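Local structure of lysozyme inhibitor LprI-like N-terminal domain-containing protein (Burkholderia thailandensis, 6AR7) at residues 44-49 / 108-113; 99-104 / 217-222; 158-163 / 205-210. The protein is of unknown function but belongs to the LprI family and is made with a signal sequence, so it may act outside the cytoplasm as a lysozyme inhibitor. All blocks are in the same frame, centred on the assembly; numbering follows the deposited sequence. Where two conformers were deposited one is given.

Contact 1: residues 44-49 / 108-113; sequences GQIQCM and MYAMAS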
loop_
_atom_site.group_PDB
_atom_site.type_symbol
_atom_site.label_atom_id
_atom_site.label_comp_id
_atom_site.label_asym_id
_atom_site.label_seq_id
_atom_site.Cartn_x
_atom_site.Cartn_y
_atom_site.Cartn_z
ATOM N N GLY A 44 0.086 -14.497 19.222
ATOM C CA GLY A 44 -1.090 -13.715 19.578
ATOM C C GLY A 44 -1.006 -12.274 19.092
ATOM O O GLY A 44 -2.005 -11.703 18.650
ATOM N N GLN A 45 0.181 -11.659 19.180
ATOM C CA GLN A 45 0.326 -10.301 18.667
ATOM C C GLN A 45 0.061 -10.278 17.168
ATOM O O GLN A 45 -0.664 -9.411 16.662
ATOM C CB GLN A 45 1.728 -9.765 18.984
ATOM C CG GLN A 45 2.057 -9.681 20.478
ATOM C CD GLN A 45 1.422 -8.494 21.167
ATOM O OE1 GLN A 45 1.863 -7.348 20.999
ATOM N NE2 GLN A 45 0.360 -8.759 21.946
ATOM N N ILE A 46 0.637 -11.245 16.452
ATOM C CA ILE A 46 0.492 -11.324 15.004
ATOM C C ILE A 46 -0.957 -11.598 14.639
ATOM O O ILE A 46 -1.476 -11.073 13.642
ATOM C CB ILE A 46 1.460 -12.393 14.448
ATOM C CG1 ILE A 46 2.902 -11.887 14.582
ATOM C CG2 ILE A 46 1.148 -12.732 12.979
ATOM C CD1 ILE A 46 3.966 -12.896 14.202
ATOM N N GLN A 47 -1.639 -12.409 15.451
ATOM C CA GLN A 47 -3.050 -12.660 15.194
ATOM C C GLN A 47 -3.874 -11.386 15.362
ATOM O O GLN A 47 -4.808 -11.147 14.592
ATOM C CB GLN A 47 -3.580 -13.765 16.108
ATOM C CG GLN A 47 -4.970 -14.234 15.707
ATOM C CD GLN A 47 -5.558 -15.245 16.679
ATOM O OE1 GLN A 47 -4.846 -15.848 17.483
ATOM N NE2 GLN A 47 -6.869 -15.430 16.609
ATOM N N CYS A 48 -3.575 -10.571 16.376
ATOM C CA CYS A 48 -4.281 -9.293 16.479
ATOM C C CYS A 48 -4.086 -8.471 15.210
ATOM O O CYS A 48 -5.043 -7.884 14.685
ATOM C CB CYS A 48 -3.802 -8.505 17.683
ATOM S SG CYS A 48 -4.262 -9.137 19.314
HETATM N N MSE A 49 -2.862 -8.444 14.684
HETATM C CA MSE A 49 -2.579 -7.635 13.508
HETATM C C MSE A 49 -3.265 -8.213 12.298
HETATM O O MSE A 49 -3.782 -7.465 11.471
HETATM C CB MSE A 49 -1.061 -7.532 13.282
HETATM C CG MSE A 49 -0.375 -6.963 14.495
HETATM SE SE MSE A 49 1.610 -7.215 14.471
HETATM C CE MSE A 49 1.793 -6.030 12.956
HETATM N N MSE A 108 11.394 -10.773 15.665
HETATM C CA MSE A 108 11.435 -9.365 15.228
HETATM C C MSE A 108 11.047 -9.294 13.757
HETATM O O MSE A 108 10.263 -8.446 13.349
HETATM C CB MSE A 108 12.809 -8.721 15.439
HETATM C CG MSE A 108 12.841 -7.172 15.212
HETATM SE SE MSE A 108 14.662 -6.549 14.763
HETATM C CE MSE A 108 14.640 -7.016 12.861
ATOM N N TYR A 109 11.599 -10.203 12.957
ATOM C CA TYR A 109 11.256 -10.215 11.543
ATOM C C TYR A 109 9.832 -10.715 11.312
ATOM O O TYR A 109 9.153 -10.238 10.400
ATOM C CB TYR A 109 12.268 -11.057 10.767
ATOM C CG TYR A 109 13.616 -10.406 10.635
ATOM C CD1 TYR A 109 13.752 -9.179 10.010
ATOM C CD2 TYR A 109 14.762 -11.026 11.108
ATOM C CE1 TYR A 109 15.000 -8.577 9.874
ATOM C CE2 TYR A 109 16.021 -10.431 10.973
ATOM C CZ TYR A 109 16.131 -9.203 10.360
ATOM O OH TYR A 109 17.371 -8.597 10.214
ATOM N N ALA A 110 9.359 -11.687 12.105
ATOM C CA ALA A 110 7.975 -12.117 11.923
ATOM C C ALA A 110 7.001 -10.969 12.174
ATOM O O ALA A 110 5.956 -10.881 11.513
ATOM C CB ALA A 110 7.647 -13.303 12.841
HETATM N N MSE A 111 7.330 -10.076 13.100
HETATM C CA MSE A 111 6.450 -8.960 13.437
HETATM C C MSE A 111 6.505 -7.919 12.323
HETATM O O MSE A 111 5.473 -7.371 11.933
HETATM C CB MSE A 111 6.836 -8.321 14.780
HETATM C CG MSE A 111 6.743 -9.253 15.999
HETATM SE SE MSE A 111 5.400 -8.751 17.336
HETATM C CE MSE A 111 6.002 -9.792 18.862
ATOM N N ALA A 112 7.719 -7.652 11.823
ATOM C CA ALA A 112 7.866 -6.699 10.732
ATOM C C ALA A 112 7.088 -7.176 9.518
ATOM O O ALA A 112 6.439 -6.386 8.835
ATOM C CB ALA A 112 9.351 -6.501 10.391
ATOM N N SER A 113 7.152 -8.478 9.236
ATOM C CA SER A 113 6.441 -9.034 8.101
ATOM C C SER A 113 4.932 -8.852 8.263
ATOM O O SER A 113 4.233 -8.493 7.307
ATOM C CB SER A 113 6.802 -10.513 7.965
ATOM O OG SER A 113 6.121 -11.125 6.899
#
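In a helical bundle whose two segments here both lie within the first LprI sequence match, Gln45, Ile46 and Met49 of helix 42-70 pack against Ala110 and Met111 of helix 107-136. The chain goes up, down and up through helices 42-70, 73-101 and 107-136, so the first and third run parallel, here 7° apart with their axes 10.2 Å from each other. Ile46 reaches across with an extended outer chain (chi2 174°), and its CD1 lies 3.9 Å from Ala110 CB and 3.9 Å from Ala110 O. One turn on, selenomethionine Met49 folds at its last torsion (chi3 66°), which brings CE to 4.0 Å from Met111 O. Met111, also a selenomethionine, has two conformers; in one of them SE lies 4.2 Å from Gln45 CB, a touch that is therefore doubtful. The Gln45 amide turns elsewhere: NE2 donates to the backbone O atoms of Arg39 and Leu34. Behind this face Cys48 is joined by a disulfide to Cys33, tying helix 42-70 to helix 25-34. With no hydrogen bond across it, this surface contact rests on van der Waals packing of apolar side-chain ends against an alanine and the carbonyl oxygens of Ala110 and Met111, which sets no strict direction.

Contact 2: residues 99-104 / 217-222; sequences AVYETT and LKRFSE
The backbones at Val100 and Phe220 come nearest, CA to CA 6.7 Å, where the last stretch of helix 73-101 meets the C-terminal part of helix 203-223. Residues 101-104 form a type I beta turn. Tyr101 O is gripped twice, by Thr104 N and by Thr104 OG1 at 2.6 Å. Thr103 OG1 donates to Val100 O over 2.9 Å, with a C=O...donor angle of 157°, and itself receives Asn225 N from the C-terminal tail.

Between the segments the Phe220 ring is held from two directions. Val100 CG2 sits over one face in a CH-pi contact, 4.2 Å from the ring centroid and 24° off the normal. Its sister CG1, placed anti to the backbone N (chi1 165°), touches Phe220 CD1 at 3.8 Å while also lying above one face of the Tyr101 ring. Tyr101 CE2 meets the edge of Phe220, in its plane, 4.0 Å from CE1.

In this all-helical fold the contact joins the two LprI sequence matches, segment 99-104 lying within the first and segment 217-222 within the second. Phe220 also touches Leu96 and Val97, Met116 of helix 107-136 and Leu171 of helix 155-174, so its ring is buried where four helices converge.

Nearer solvent, the aliphatic part of Arg219 runs past the phenol end of Tyr101, with CD 3.9 Å from OH. On the far side of helix 203-223, Ser221 OG bonds back to Lys218 O at 2.6 Å, approaching from the same face of that carbonyl's plane as Glu222 N. The ammonium of Lys218 makes a long salt bridge to Glu222 OE2 along the exposed flank.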
loop_
_atom_site.group_PDB
_atom_site.type_symbol
_atom_site.label_atom_id
_atom_site.label_comp_id
_atom_site.label_asym_id
_atom_site.label_seq_id
_atom_site.Cartn_x
_atom_site.Cartn_y
_atom_site.Cartn_z
ATOM N N ALA A 99 9.495 -13.976 -0.279
ATOM C CA ALA A 99 10.872 -14.197 -0.699
ATOM C C ALA A 99 11.852 -13.450 0.195
ATOM O O ALA A 99 12.931 -13.961 0.497
ATOM C CB ALA A 99 11.050 -13.766 -2.154
ATOM N N VAL A 100 11.500 -12.246 0.643
ATOM C CA VAL A 100 12.413 -11.511 1.513
ATOM C C VAL A 100 12.469 -12.151 2.897
ATOM O O VAL A 100 13.548 -12.420 3.431
ATOM C CB VAL A 100 12.021 -10.024 1.592
ATOM C CG1 VAL A 100 12.738 -9.349 2.764
ATOM C CG2 VAL A 100 12.386 -9.314 0.278
ATOM N N TYR A 101 11.312 -12.401 3.505
ATOM C CA TYR A 101 11.322 -12.807 4.902
ATOM C C TYR A 101 11.594 -14.288 5.123
ATOM O O TYR A 101 11.917 -14.671 6.253
ATOM C CB TYR A 101 10.010 -12.401 5.568
ATOM C CG TYR A 101 9.983 -10.928 5.886
ATOM C CD1 TYR A 101 10.597 -10.443 7.037
ATOM C CD2 TYR A 101 9.354 -10.024 5.044
ATOM C CE1 TYR A 101 10.566 -9.090 7.348
ATOM C CE2 TYR A 101 9.316 -8.665 5.345
ATOM C CZ TYR A 101 9.919 -8.211 6.496
ATOM O OH TYR A 101 9.888 -6.879 6.791
ATOM N N GLU A 102 11.514 -15.124 4.090
ATOM C CA GLU A 102 11.925 -16.508 4.287
ATOM C C GLU A 102 13.438 -16.647 4.408
ATOM O O GLU A 102 13.919 -17.727 4.756
ATOM C CB GLU A 102 11.402 -17.387 3.151
ATOM C CG GLU A 102 12.101 -17.166 1.810
ATOM C CD GLU A 102 11.649 -18.165 0.750
ATOM O OE1 GLU A 102 10.842 -19.064 1.089
ATOM O OE2 GLU A 102 12.097 -18.049 -0.416
ATOM N N THR A 103 14.203 -15.592 4.144
ATOM C CA THR A 103 15.642 -15.635 4.372
ATOM C C THR A 103 16.027 -15.144 5.760
ATOM O O THR A 103 17.227 -15.028 6.040
ATOM C CB THR A 103 16.392 -14.804 3.314
ATOM O OG1 THR A 103 16.245 -13.406 3.601
ATOM C CG2 THR A 103 15.851 -15.077 1.921
ATOM N N THR A 104 15.042 -14.834 6.611
ATOM C CA THR A 104 15.214 -14.289 7.953
ATOM C C THR A 104 14.836 -15.317 9.006
ATOM O O THR A 104 14.194 -16.330 8.716
ATOM C CB THR A 104 14.327 -13.053 8.173
ATOM O OG1 THR A 104 12.948 -13.455 8.294
ATOM C CG2 THR A 104 14.455 -12.096 7.022
ATOM N N LEU A 217 10.752 -0.638 0.022
ATOM C CA LEU A 217 11.957 -1.162 -0.616
ATOM C C LEU A 217 13.173 -0.977 0.280
ATOM O O LEU A 217 14.069 -1.829 0.310
ATOM C CB LEU A 217 12.183 -0.471 -1.965
ATOM C CG LEU A 217 11.116 -0.673 -3.046
ATOM C CD1 LEU A 217 11.506 0.073 -4.293
ATOM C CD2 LEU A 217 10.859 -2.150 -3.347
ATOM N N LYS A 218 13.225 0.133 1.021
ATOM C CA LYS A 218 14.353 0.361 1.923
ATOM C C LYS A 218 14.383 -0.690 3.025
ATOM O O LYS A 218 15.442 -1.239 3.358
ATOM C CB LYS A 218 14.274 1.770 2.506
ATOM C CG LYS A 218 15.336 2.099 3.532
ATOM C CD LYS A 218 15.147 3.512 4.076
ATOM C CE LYS A 218 16.300 3.910 4.992
ATOM N NZ LYS A 218 15.820 4.378 6.325
ATOM N N ARG A 219 13.226 -0.961 3.618
ATOM C CA ARG A 219 13.163 -1.979 4.652
ATOM C C ARG A 219 13.548 -3.334 4.096
ATOM O O ARG A 219 14.297 -4.080 4.734
ATOM C CB ARG A 219 11.763 -2.031 5.273
ATOM C CG ARG A 219 11.623 -3.130 6.290
ATOM C CD ARG A 219 10.296 -3.010 7.081
ATOM N NE ARG A 219 10.148 -1.669 7.650
ATOM C CZ ARG A 219 10.764 -1.243 8.749
ATOM N NH1 ARG A 219 11.570 -2.055 9.422
ATOM N NH2 ARG A 219 10.576 0.002 9.175
ATOM N N PHE A 220 13.053 -3.669 2.899
ATOM C CA PHE A 220 13.449 -4.922 2.269
ATOM C C PHE A 220 14.958 -4.994 2.128
ATOM O O PHE A 220 15.573 -6.032 2.398
ATOM C CB PHE A 220 12.812 -5.048 0.890
ATOM C CG PHE A 220 11.394 -5.473 0.909
ATOM C CD1 PHE A 220 10.881 -6.174 1.976
ATOM C CD2 PHE A 220 10.563 -5.167 -0.154
ATOM C CE1 PHE A 220 9.583 -6.581 1.968
ATOM C CE2 PHE A 220 9.246 -5.566 -0.161
ATOM C CZ PHE A 220 8.754 -6.269 0.905
ATOM N N SER A 221 15.566 -3.904 1.650
ATOM C CA SER A 221 17.000 -3.918 1.391
ATOM C C SER A 221 17.790 -4.129 2.670
ATOM O O SER A 221 18.881 -4.704 2.633
ATOM C CB SER A 221 17.436 -2.617 0.714
ATOM O OG SER A 221 17.429 -1.554 1.649
ATOM N N GLU A 222 17.241 -3.705 3.809
ATOM C CA GLU A 222 17.883 -3.901 5.103
ATOM C C GLU A 222 17.538 -5.242 5.726
ATOM O O GLU A 222 18.124 -5.612 6.751
ATOM C CB GLU A 222 17.471 -2.790 6.069
ATOM C CG GLU A 222 17.884 -1.397 5.635
ATOM C CD GLU A 222 17.110 -0.317 6.380
ATOM O OE1 GLU A 222 16.027 -0.631 6.930
ATOM O OE2 GLU A 222 17.565 0.844 6.409
#

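Contact 3: residues 158-163 / 205-210; sequences EHALFD and ERVDLI
This is an apolar helix-helix packing contact in an all-helical fold, Ala160 against Ile210, between parallel helices 155-174 and 203-223, the first and third helices of an up-down-up trio; helix 180-197 is the antiparallel member between them in the chain. Both segments lie within the second LprI sequence match. The local axes run 12° apart and 9.0 Å from each other. Alanine at position 160 lets the backbones come close, with only 6.0 Å between the CA atoms of Ala160 and Ile210.

The CB of Ala160 points at the opposing helix and meets Ile210 CG2 at 3.5 Å, a tight apolar touch. Ile210 places this branch anti to its own backbone N while CG1 stands beside that N (chi1 -55°), and CG2 is therefore the methyl that presses into helix 155-174. One turn earlier on helix 203-223, Val207 CG1 makes a looser approach to Ala160 CB at 4.5 Å.

Val207 and Ile210 both rest as well on Cys157, whose disulfide to Cys151 holds the loop before helix 155-174. Arg206 also packs near this disulfide, its NH1 paired with Glu203 OE1 and bonded to Arg149 O. Besides CB, the same isoleucine methyl lies against the main chain, CG2 being 3.5 Å from Ala160 C and 3.7 Å from Leu161 N.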
loop_
_atom_site.group_PDB
_atom_site.type_symbol
_atom_site.label_atom_id
_atom_site.label_comp_id
_atom_site.label_asym_id
_atom_site.label_seq_id
_atom_site.Cartn_x
_atom_site.Cartn_y
_atom_site.Cartn_z
ATOM N N GLU A 158 10.327 13.890 -8.298
ATOM C CA GLU A 158 11.614 13.451 -8.822
ATOM C C GLU A 158 12.513 12.903 -7.717
ATOM O O GLU A 158 13.191 11.889 -7.908
ATOM C CB GLU A 158 12.296 14.620 -9.544
ATOM C CG GLU A 158 13.695 14.331 -10.041
ATOM C CD GLU A 158 13.722 13.488 -11.308
ATOM O OE1 GLU A 158 12.654 12.992 -11.750
ATOM O OE2 GLU A 158 14.827 13.333 -11.876
ATOM N N HIS A 159 12.544 13.564 -6.557
ATOM C CA HIS A 159 13.375 13.067 -5.463
ATOM C C HIS A 159 12.869 11.722 -4.944
ATOM O O HIS A 159 13.669 10.824 -4.662
ATOM C CB HIS A 159 13.417 14.092 -4.337
ATOM C CG HIS A 159 14.151 13.621 -3.121
ATOM N ND1 HIS A 159 15.526 13.575 -3.053
ATOM C CD2 HIS A 159 13.700 13.154 -1.932
ATOM C CE1 HIS A 159 15.892 13.118 -1.870
ATOM N NE2 HIS A 159 14.803 12.850 -1.173
ATOM N N ALA A 160 11.544 11.559 -4.827
ATOM C CA ALA A 160 10.994 10.300 -4.335
ATOM C C ALA A 160 11.263 9.176 -5.319
ATOM O O ALA A 160 11.665 8.077 -4.920
ATOM C CB ALA A 160 9.495 10.441 -4.078
ATOM N N LEU A 161 11.105 9.460 -6.614
ATOM C CA LEU A 161 11.431 8.482 -7.648
ATOM C C LEU A 161 12.907 8.113 -7.614
ATOM O O LEU A 161 13.271 6.944 -7.787
ATOM C CB LEU A 161 11.080 9.047 -9.025
ATOM C CG LEU A 161 10.933 8.057 -10.173
ATOM C CD1 LEU A 161 9.796 7.104 -9.834
ATOM C CD2 LEU A 161 10.652 8.803 -11.461
ATOM N N PHE A 162 13.776 9.106 -7.422
ATOM C CA PHE A 162 15.206 8.833 -7.347
ATOM C C PHE A 162 15.518 7.877 -6.197
ATOM O O PHE A 162 16.301 6.932 -6.352
ATOM C CB PHE A 162 15.977 10.143 -7.182
ATOM C CG PHE A 162 17.467 9.970 -7.177
ATOM C CD1 PHE A 162 18.176 9.938 -8.371
ATOM C CD2 PHE A 162 18.156 9.817 -5.980
ATOM C CE1 PHE A 162 19.552 9.770 -8.374
ATOM C CE2 PHE A 162 19.528 9.639 -5.978
ATOM C CZ PHE A 162 20.226 9.620 -7.182
ATOM N N ASP A 163 14.931 8.126 -5.027
ATOM C CA ASP A 163 15.152 7.250 -3.879
ATOM C C ASP A 163 14.595 5.857 -4.125
ATOM O O ASP A 163 15.220 4.853 -3.763
ATOM C CB ASP A 163 14.514 7.850 -2.630
ATOM C CG ASP A 163 15.385 8.913 -1.986
ATOM O OD1 ASP A 163 16.556 9.072 -2.410
ATOM O OD2 ASP A 163 14.904 9.566 -1.035
ATOM N N GLU A 205 -0.360 13.645 -2.860
ATOM C CA GLU A 205 -0.635 12.219 -2.670
ATOM C C GLU A 205 0.132 11.365 -3.668
ATOM O O GLU A 205 0.520 10.234 -3.352
ATOM C CB GLU A 205 -2.138 11.945 -2.779
ATOM C CG GLU A 205 -2.958 12.805 -1.832
ATOM C CD GLU A 205 -4.270 12.171 -1.429
ATOM O OE1 GLU A 205 -4.294 10.945 -1.214
ATOM O OE2 GLU A 205 -5.279 12.893 -1.318
ATOM N N ARG A 206 0.326 11.872 -4.887
ATOM C CA ARG A 206 1.174 11.174 -5.845
ATOM C C ARG A 206 2.580 10.980 -5.271
ATOM O O ARG A 206 3.122 9.871 -5.284
ATOM C CB ARG A 206 1.194 11.957 -7.158
ATOM C CG ARG A 206 2.152 11.441 -8.216
ATOM C CD ARG A 206 2.286 12.492 -9.324
ATOM N NE ARG A 206 2.835 11.907 -10.549
ATOM C CZ ARG A 206 3.038 12.578 -11.678
ATOM N NH1 ARG A 206 2.746 13.874 -11.738
ATOM N NH2 ARG A 206 3.541 11.957 -12.742
ATOM N N VAL A 207 3.154 12.040 -4.703
ATOM C CA VAL A 207 4.467 11.944 -4.071
ATOM C C VAL A 207 4.448 10.944 -2.918
ATOM O O VAL A 207 5.378 10.143 -2.760
ATOM C CB VAL A 207 4.929 13.338 -3.607
ATOM C CG1 VAL A 207 6.247 13.251 -2.811
ATOM C CG2 VAL A 207 5.092 14.275 -4.835
ATOM N N ASP A 208 3.398 10.971 -2.097
ATOM C CA ASP A 208 3.352 10.085 -0.933
ATOM C C ASP A 208 3.192 8.619 -1.327
ATOM O O ASP A 208 3.702 7.739 -0.625
ATOM C CB ASP A 208 2.234 10.521 0.012
ATOM C CG ASP A 208 2.548 11.841 0.701
ATOM O OD1 ASP A 208 3.756 12.174 0.796
ATOM O OD2 ASP A 208 1.602 12.537 1.146
ATOM N N LEU A 209 2.498 8.334 -2.435
ATOM C CA LEU A 209 2.470 6.973 -2.959
ATOM C C LEU A 209 3.878 6.471 -3.238
ATOM O O LEU A 209 4.223 5.335 -2.886
ATOM C CB LEU A 209 1.642 6.895 -4.243
ATOM C CG LEU A 209 0.122 6.778 -4.178
ATOM C CD1 LEU A 209 -0.467 6.906 -5.593
ATOM C CD2 LEU A 209 -0.340 5.487 -3.473
ATOM N N ILE A 210 4.697 7.297 -3.900
ATOM C CA ILE A 210 6.086 6.904 -4.171
ATOM C C ILE A 210 6.874 6.792 -2.871
ATOM O O ILE A 210 7.639 5.838 -2.673
ATOM C CB ILE A 210 6.764 7.896 -5.136
ATOM C CG1 ILE A 210 5.965 8.045 -6.435
ATOM C CG2 ILE A 210 8.190 7.440 -5.431
ATOM C CD1 ILE A 210 6.402 9.228 -7.310
#

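Contacts 1 and 3 each pair parallel helices, with the segments of contact 1 in the first LprI sequence match and those of contact 3 in the second. The centres of contacts 1 and 3 are 28 Å apart, on opposite sides of the chain's centre, with nearest atoms about 17 Å from each other. Contacts 1 and 2 touch directly: Tyr109 CB lies 3.5 Å from Thr104 OG1, and Ala112 CB 3.7 Å from Tyr101 OH, so Tyr101 and Thr104 form the bridge between them. Contacts 2 and 3 share helix 203-223; their centres are 21 Å apart, and their nearest atoms, about 6 Å apart, do not touch.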